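Long-range contacts in lytic chitin monooxygenase (PDB 4A02), which cleaves the glycosidic bonds of crystalline chitin oxidatively with a single-copper centre, producing oxidized chitooligosaccharides: residues G8-F13 and Y158-V163; Y94-G99 and G140-Y145. All coordinates share one frame; numbering follows the deposited sequence.

Both contacts use the sheet that contains strands 142-150 and 155-165, adjacent antiparallel strands joined where Ile161 N meets Ile144 O. Contact 1 lies near the centre of the molecule: a short helical turn sits on strand 155-165, and its touching residues are all buried. Contact 2 lies further out and pairs strand 88-96 with strand 142-150, ending in an exposed loop at Lys97 and Asn98. Their chemistry differs accordingly. In 8-13/158-163 a buried salt bridge, a capped helix start and three waters bind loop to strand, whereas 94-99/140-145 relies on backbone ladder bonds continued by a histidine. Tyr141, next to that histidine, connects the two through Asp162.

Contact 1 of 2, residues G8-F13 and Y158-V163; sequences GSRAFF and YQAIDV
Arg10 and Asp162 form a buried salt bridge that ties the helical turn after strand 2-6 to strand 155-165 of the immunoglobulin-like beta-sandwich core of the LPMO fold. The guanidinium grips the carboxylate side-on: NE donates to Asp162 OD2 at 2.8 Å and NH2 to OD1, each oxygen accepting on its syn lone pair, with the two planes only 10° apart. CG of Arg10 stands anti to the backbone N (chi1 -175°) and the chain bends at chi3, which turns the NE edge to the acid; Ala160 CB lies over one guanidinium face. Arg10 NH1 also binds Leu58 O, and Asp162 OD1 binds Tyr141 OH, so the paired charges have further polar support.

Among the neutral bonds, Arg10 N donates almost straight to Ala160 O (2.9 Å). Ser9 is the N-cap: its OG accepts from Phe12 N and donates to Gln159 OE1 at 2.7 Å, while Gln159 OE1 also receives Val4 N of strand 2-6. Apolar contact is slight, with Ile161 CG1 3.9 Å from Ser9 CB.

Water completes the seam. Two molecules take Gly8 O as acceptor and lead to Asp162 N and Asp162 O; a third accepts from Ala11 N and donates to Ala160 O at 2.8 Å.

Contact 2 of 2, residues Y94-G99 and G140-Y145; sequences YITKNG and GYHVIY
His142 reaches from strand 142-150 to Thr96 and Asn98 at the end of an antiparallel beta ladder, within the beta-sandwich of the LPMO fold. Its CB packs against Ile95 CG1 (4.1 Å) and also nears Thr96 OG1. CG is anti to the carbonyl carbon (chi1 -78°), which carries the imidazole across to segment 94-99, where strand 88-96 gives way to loop. ND1 shares a 2.7 Å hydrogen bond with Thr96 OG1, in which either atom could be the donor. Lys97 O lies at the ring edge near CE1, with Asn98 OD1 and Thr96 O closer still. At the tip, NE2 donates to Asn98 OD1 (2.9 Å) in the plane of the amide carbonyl, although the N-H...O angle is only 135° and OD1 sits slightly out of the imidazole plane. Lys139 N gives Asn98 OD1 a second bond, and Trp100 meets the imidazole ring.

Behind the histidine two bridged pairs make up the ladder. Tyr94 and Tyr145 form a hydrogen-bonded pair through both backbone N-H groups; Ile95 and Ile144 form a non-hydrogen-bonded pair on the other face, their side chains crossing with CD1 of Ile95 3.8 Å from CG1 of Ile144. At the ladder's end Thr96 N still donates to Val143 O at 3.0 Å, but the return bond goes to a side chain: Val143 N donates to Thr96 OG1 at 2.9 Å, so this hydroxyl binds strand backbone and imidazole together.

Contact 1 of 2, residues G8-F13 and Y158-V163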
loop_
_atom_site.group_PDB
_atom_site.type_symbol
_atom_site.label_atom_id
_atom_site.label_comp_id
_atom_site.label_asym_id
_atom_site.label_seq_id
_atom_site.Cartn_x
_atom_site.Cartn_y
_atom_site.Cartn_z
ATOM N N GLY A 8 1.787 4.024 -8.147
ATOM C CA GLY A 8 0.721 4.675 -7.451
ATOM C C GLY A 8 -0.107 3.700 -6.632
ATOM O O GLY A 8 -0.517 2.646 -7.138
ATOM N N SER A 9 -0.415 4.056 -5.378
ATOM C CA SER A 9 -1.245 3.167 -4.583
ATOM C C SER A 9 -2.687 3.229 -5.043
ATOM O O SER A 9 -3.125 4.082 -5.814
ATOM C CB SER A 9 -1.159 3.480 -3.115
ATOM O OG SER A 9 -1.931 4.646 -2.822
ATOM N N ARG A 10 -3.476 2.285 -4.522
ATOM C CA ARG A 10 -4.882 2.200 -4.887
ATOM C C ARG A 10 -5.607 3.481 -4.475
ATOM O O ARG A 10 -6.393 4.068 -5.230
ATOM C CB ARG A 10 -5.463 0.943 -4.275
ATOM C CG ARG A 10 -6.902 0.654 -4.664
ATOM C CD ARG A 10 -7.446 -0.542 -3.922
ATOM N NE ARG A 10 -6.796 -1.776 -4.372
ATOM C CZ ARG A 10 -7.041 -2.957 -3.828
ATOM N NH1 ARG A 10 -7.852 -3.057 -2.801
ATOM N NH2 ARG A 10 -6.428 -4.041 -4.295
ATOM N N ALA A 11 -5.332 3.914 -3.235
ATOM C CA ALA A 11 -5.871 5.178 -2.724
ATOM C C ALA A 11 -5.365 6.357 -3.518
ATOM O O ALA A 11 -6.141 7.264 -3.890
ATOM C CB ALA A 11 -5.513 5.289 -1.242
ATOM N N PHE A 12 -4.047 6.407 -3.760
ATOM C CA PHE A 12 -3.464 7.507 -4.533
ATOM C C PHE A 12 -4.152 7.681 -5.863
ATOM O O PHE A 12 -4.577 8.786 -6.232
ATOM C CB PHE A 12 -1.982 7.217 -4.722
ATOM C CG PHE A 12 -1.249 8.136 -5.663
ATOM C CD1 PHE A 12 -0.809 9.395 -5.228
ATOM C CD2 PHE A 12 -0.944 7.751 -6.950
ATOM C CE1 PHE A 12 -0.052 10.193 -6.052
ATOM C CE2 PHE A 12 -0.173 8.571 -7.786
ATOM C CZ PHE A 12 0.260 9.776 -7.314
ATOM N N PHE A 13 -4.296 6.585 -6.634
ATOM C CA PHE A 13 -4.909 6.668 -7.949
ATOM C C PHE A 13 -6.389 7.024 -7.886
ATOM O O PHE A 13 -6.939 7.465 -8.897
ATOM C CB PHE A 13 -4.697 5.406 -8.731
ATOM C CG PHE A 13 -3.354 5.288 -9.439
ATOM C CD1 PHE A 13 -2.758 6.326 -10.090
ATOM C CD2 PHE A 13 -2.693 4.080 -9.454
ATOM C CE1 PHE A 13 -1.574 6.200 -10.812
ATOM C CE2 PHE A 13 -1.501 3.958 -10.205
ATOM C CZ PHE A 13 -0.983 4.999 -10.851
ATOM N N TYR A 158 -1.242 2.424 5.949
ATOM C CA TYR A 158 -1.327 1.186 5.192
ATOM C C TYR A 158 -1.731 1.473 3.767
ATOM O O TYR A 158 -2.730 2.143 3.518
ATOM C CB TYR A 158 -2.370 0.273 5.846
ATOM C CG TYR A 158 -2.000 -0.234 7.239
ATOM C CD1 TYR A 158 -2.299 0.484 8.380
ATOM C CD2 TYR A 158 -1.343 -1.470 7.380
ATOM C CE1 TYR A 158 -1.948 -0.007 9.634
ATOM C CE2 TYR A 158 -1.026 -1.966 8.616
ATOM C CZ TYR A 158 -1.333 -1.227 9.754
ATOM O OH TYR A 158 -0.975 -1.778 10.972
ATOM N N GLN A 159 -0.934 0.955 2.825
ATOM C CA GLN A 159 -1.082 1.281 1.400
ATOM C C GLN A 159 -1.049 0.019 0.546
ATOM O O GLN A 159 0.002 -0.546 0.266
ATOM C CB GLN A 159 0.033 2.236 0.988
ATOM C CG GLN A 159 -0.120 3.609 1.611
ATOM C CD GLN A 159 -1.167 4.431 0.878
ATOM O OE1 GLN A 159 -0.965 4.748 -0.297
ATOM N NE2 GLN A 159 -2.248 4.795 1.531
ATOM N N ALA A 160 -2.244 -0.386 0.086
ATOM C CA ALA A 160 -2.349 -1.404 -0.950
ATOM C C ALA A 160 -2.056 -0.801 -2.314
ATOM O O ALA A 160 -2.553 0.286 -2.635
ATOM C CB ALA A 160 -3.762 -1.991 -0.941
ATOM N N ILE A 161 -1.272 -1.522 -3.107
ATOM C CA ILE A 161 -0.795 -1.066 -4.427
ATOM C C ILE A 161 -1.021 -2.189 -5.414
ATOM O O ILE A 161 -0.521 -3.306 -5.227
ATOM C CB ILE A 161 0.705 -0.734 -4.335
ATOM C CG1 ILE A 161 1.035 0.313 -3.259
ATOM C CG2 ILE A 161 1.247 -0.308 -5.700
ATOM C CD1 ILE A 161 2.290 0.032 -2.542
ATOM N N ASP A 162 -1.802 -1.936 -6.463
ATOM C CA ASP A 162 -2.099 -2.919 -7.493
ATOM C C ASP A 162 -1.052 -2.855 -8.609
ATOM O O ASP A 162 -0.822 -1.770 -9.166
ATOM C CB ASP A 162 -3.479 -2.630 -8.083
ATOM C CG ASP A 162 -4.573 -2.720 -7.056
ATOM O OD1 ASP A 162 -4.926 -3.885 -6.689
ATOM O OD2 ASP A 162 -5.077 -1.668 -6.608
ATOM N N VAL A 163 -0.462 -4.001 -8.937
ATOM C CA VAL A 163 0.538 -4.062 -9.985
ATOM C C VAL A 163 0.240 -5.249 -10.896
ATOM O O VAL A 163 -0.432 -6.208 -10.528
ATOM C CB VAL A 163 1.968 -4.147 -9.421
ATOM C CG1 VAL A 163 2.291 -2.897 -8.638
ATOM C CG2 VAL A 163 2.187 -5.401 -8.577
HETATM O O HOH W 1 -2.442 0.730 -6.975
HETATM O O HOH W 2 0.226 0.783 -8.987
HETATM O O HOH W 3 -3.961 2.297 -1.203
#

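Contact 2 of 2, residues Y94-G99 and G140-Y145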
loop_
_atom_site.group_PDB
_atom_site.type_symbol
_atom_site.label_atom_id
_atom_site.label_comp_id
_atom_site.label_asym_id
_atom_site.label_seq_id
_atom_site.Cartn_x
_atom_site.Cartn_y
_atom_site.Cartn_z
ATOM N N TYR A 94 4.954 -6.193 1.813
ATOM C CA TYR A 94 4.450 -7.531 1.544
ATOM C C TYR A 94 3.975 -7.612 0.119
ATOM O O TYR A 94 3.577 -6.576 -0.443
ATOM C CB TYR A 94 3.278 -7.842 2.504
ATOM C CG TYR A 94 3.547 -7.630 3.959
ATOM C CD1 TYR A 94 3.478 -6.326 4.509
ATOM C CD2 TYR A 94 3.866 -8.657 4.817
ATOM C CE1 TYR A 94 3.710 -6.097 5.845
ATOM C CE2 TYR A 94 4.124 -8.413 6.186
ATOM C CZ TYR A 94 4.042 -7.095 6.667
ATOM O OH TYR A 94 4.305 -6.888 8.015
ATOM N N ILE A 95 3.907 -8.808 -0.477
ATOM C CA ILE A 95 3.323 -8.962 -1.776
ATOM C C ILE A 95 2.560 -10.285 -1.834
ATOM O O ILE A 95 3.015 -11.309 -1.289
ATOM C CB ILE A 95 4.340 -8.834 -2.920
ATOM C CG1 ILE A 95 3.658 -8.726 -4.275
ATOM C CG2 ILE A 95 5.365 -9.949 -2.896
ATOM C CD1 ILE A 95 4.617 -8.404 -5.400
ATOM N N THR A 96 1.424 -10.288 -2.509
ATOM C CA THR A 96 0.668 -11.491 -2.725
ATOM C C THR A 96 1.512 -12.575 -3.371
ATOM O O THR A 96 2.403 -12.297 -4.180
ATOM C CB THR A 96 -0.567 -11.188 -3.632
ATOM O OG1 THR A 96 -0.173 -10.355 -4.715
ATOM C CG2 THR A 96 -1.663 -10.491 -2.872
ATOM N N LYS A 97 1.204 -13.820 -3.027
ATOM C CA LYS A 97 1.747 -15.007 -3.666
ATOM C C LYS A 97 1.074 -15.238 -5.002
ATOM O O LYS A 97 -0.123 -14.985 -5.177
ATOM C CB LYS A 97 1.528 -16.217 -2.738
ATOM C CG LYS A 97 2.170 -16.055 -1.395
ATOM C CD LYS A 97 1.663 -17.077 -0.398
ATOM C CE LYS A 97 2.514 -18.163 -0.379
ATOM N NZ LYS A 97 3.612 -18.140 0.596
ATOM N N ASN A 98 1.831 -15.827 -5.956
ATOM C CA ASN A 98 1.174 -16.296 -7.171
ATOM C C ASN A 98 0.020 -17.208 -6.802
ATOM O O ASN A 98 0.139 -18.076 -5.927
ATOM C CB ASN A 98 2.145 -17.073 -8.071
ATOM C CG ASN A 98 3.093 -16.234 -8.861
ATOM O OD1 ASN A 98 2.881 -15.018 -9.100
ATOM N ND2 ASN A 98 4.132 -16.868 -9.339
ATOM N N GLY A 99 -1.104 -17.032 -7.492
ATOM C CA GLY A 99 -2.296 -17.854 -7.280
ATOM C C GLY A 99 -3.275 -17.330 -6.289
ATOM O O GLY A 99 -4.326 -17.938 -6.095
ATOM N N GLY A 140 1.873 -11.551 -13.235
ATOM C CA GLY A 140 0.453 -11.225 -13.315
ATOM C C GLY A 140 0.034 -10.205 -12.266
ATOM O O GLY A 140 0.841 -9.493 -11.691
ATOM N N TYR A 141 -1.282 -10.110 -12.056
ATOM C CA TYR A 141 -1.840 -9.170 -11.107
ATOM C C TYR A 141 -1.427 -9.535 -9.698
ATOM O O TYR A 141 -1.681 -10.690 -9.265
ATOM C CB TYR A 141 -3.349 -9.154 -11.238
ATOM C CG TYR A 141 -4.116 -8.277 -10.269
ATOM C CD1 TYR A 141 -3.563 -7.144 -9.685
ATOM C CD2 TYR A 141 -5.426 -8.602 -9.945
ATOM C CE1 TYR A 141 -4.274 -6.366 -8.794
ATOM C CE2 TYR A 141 -6.165 -7.808 -9.100
ATOM C CZ TYR A 141 -5.602 -6.697 -8.511
ATOM O OH TYR A 141 -6.367 -5.895 -7.689
ATOM N N HIS A 142 -0.851 -8.590 -8.963
ATOM C CA HIS A 142 -0.448 -8.731 -7.589
ATOM C C HIS A 142 -0.790 -7.469 -6.830
ATOM O O HIS A 142 -1.006 -6.402 -7.404
ATOM C CB HIS A 142 1.073 -9.014 -7.484
ATOM C CG HIS A 142 1.358 -10.459 -7.817
ATOM N ND1 HIS A 142 1.051 -11.423 -6.871
ATOM C CD2 HIS A 142 1.772 -11.059 -8.959
ATOM C CE1 HIS A 142 1.334 -12.557 -7.443
ATOM N NE2 HIS A 142 1.762 -12.393 -8.687
ATOM N N VAL A 143 -0.837 -7.618 -5.488
ATOM C CA VAL A 143 -0.989 -6.497 -4.587
ATOM C C VAL A 143 0.234 -6.435 -3.706
ATOM O O VAL A 143 0.580 -7.404 -3.028
ATOM C CB VAL A 143 -2.292 -6.587 -3.765
ATOM C CG1 VAL A 143 -2.386 -5.445 -2.752
ATOM C CG2 VAL A 143 -3.507 -6.582 -4.678
ATOM N N ILE A 144 0.889 -5.268 -3.703
ATOM C CA ILE A 144 1.916 -4.927 -2.731
ATOM C C ILE A 144 1.237 -4.204 -1.589
ATOM O O ILE A 144 0.407 -3.335 -1.798
ATOM C CB ILE A 144 3.019 -4.066 -3.371
ATOM C CG1 ILE A 144 3.713 -4.792 -4.519
ATOM C CG2 ILE A 144 4.010 -3.568 -2.331
ATOM C CD1 ILE A 144 4.559 -3.899 -5.375
ATOM N N TYR A 145 1.603 -4.565 -0.351
ATOM C CA TYR A 145 1.062 -3.925 0.833
ATOM C C TYR A 145 2.226 -3.253 1.563
ATOM O O TYR A 145 3.146 -3.927 1.992
ATOM C CB TYR A 145 0.365 -4.903 1.731
ATOM C CG TYR A 145 -0.589 -4.338 2.740
ATOM C CD1 TYR A 145 -1.595 -3.473 2.353
ATOM C CD2 TYR A 145 -0.539 -4.736 4.068
ATOM C CE1 TYR A 145 -2.520 -2.969 3.288
ATOM C CE2 TYR A 145 -1.493 -4.290 4.984
ATOM C CZ TYR A 145 -2.476 -3.414 4.590
ATOM O OH TYR A 145 -3.405 -3.025 5.506
#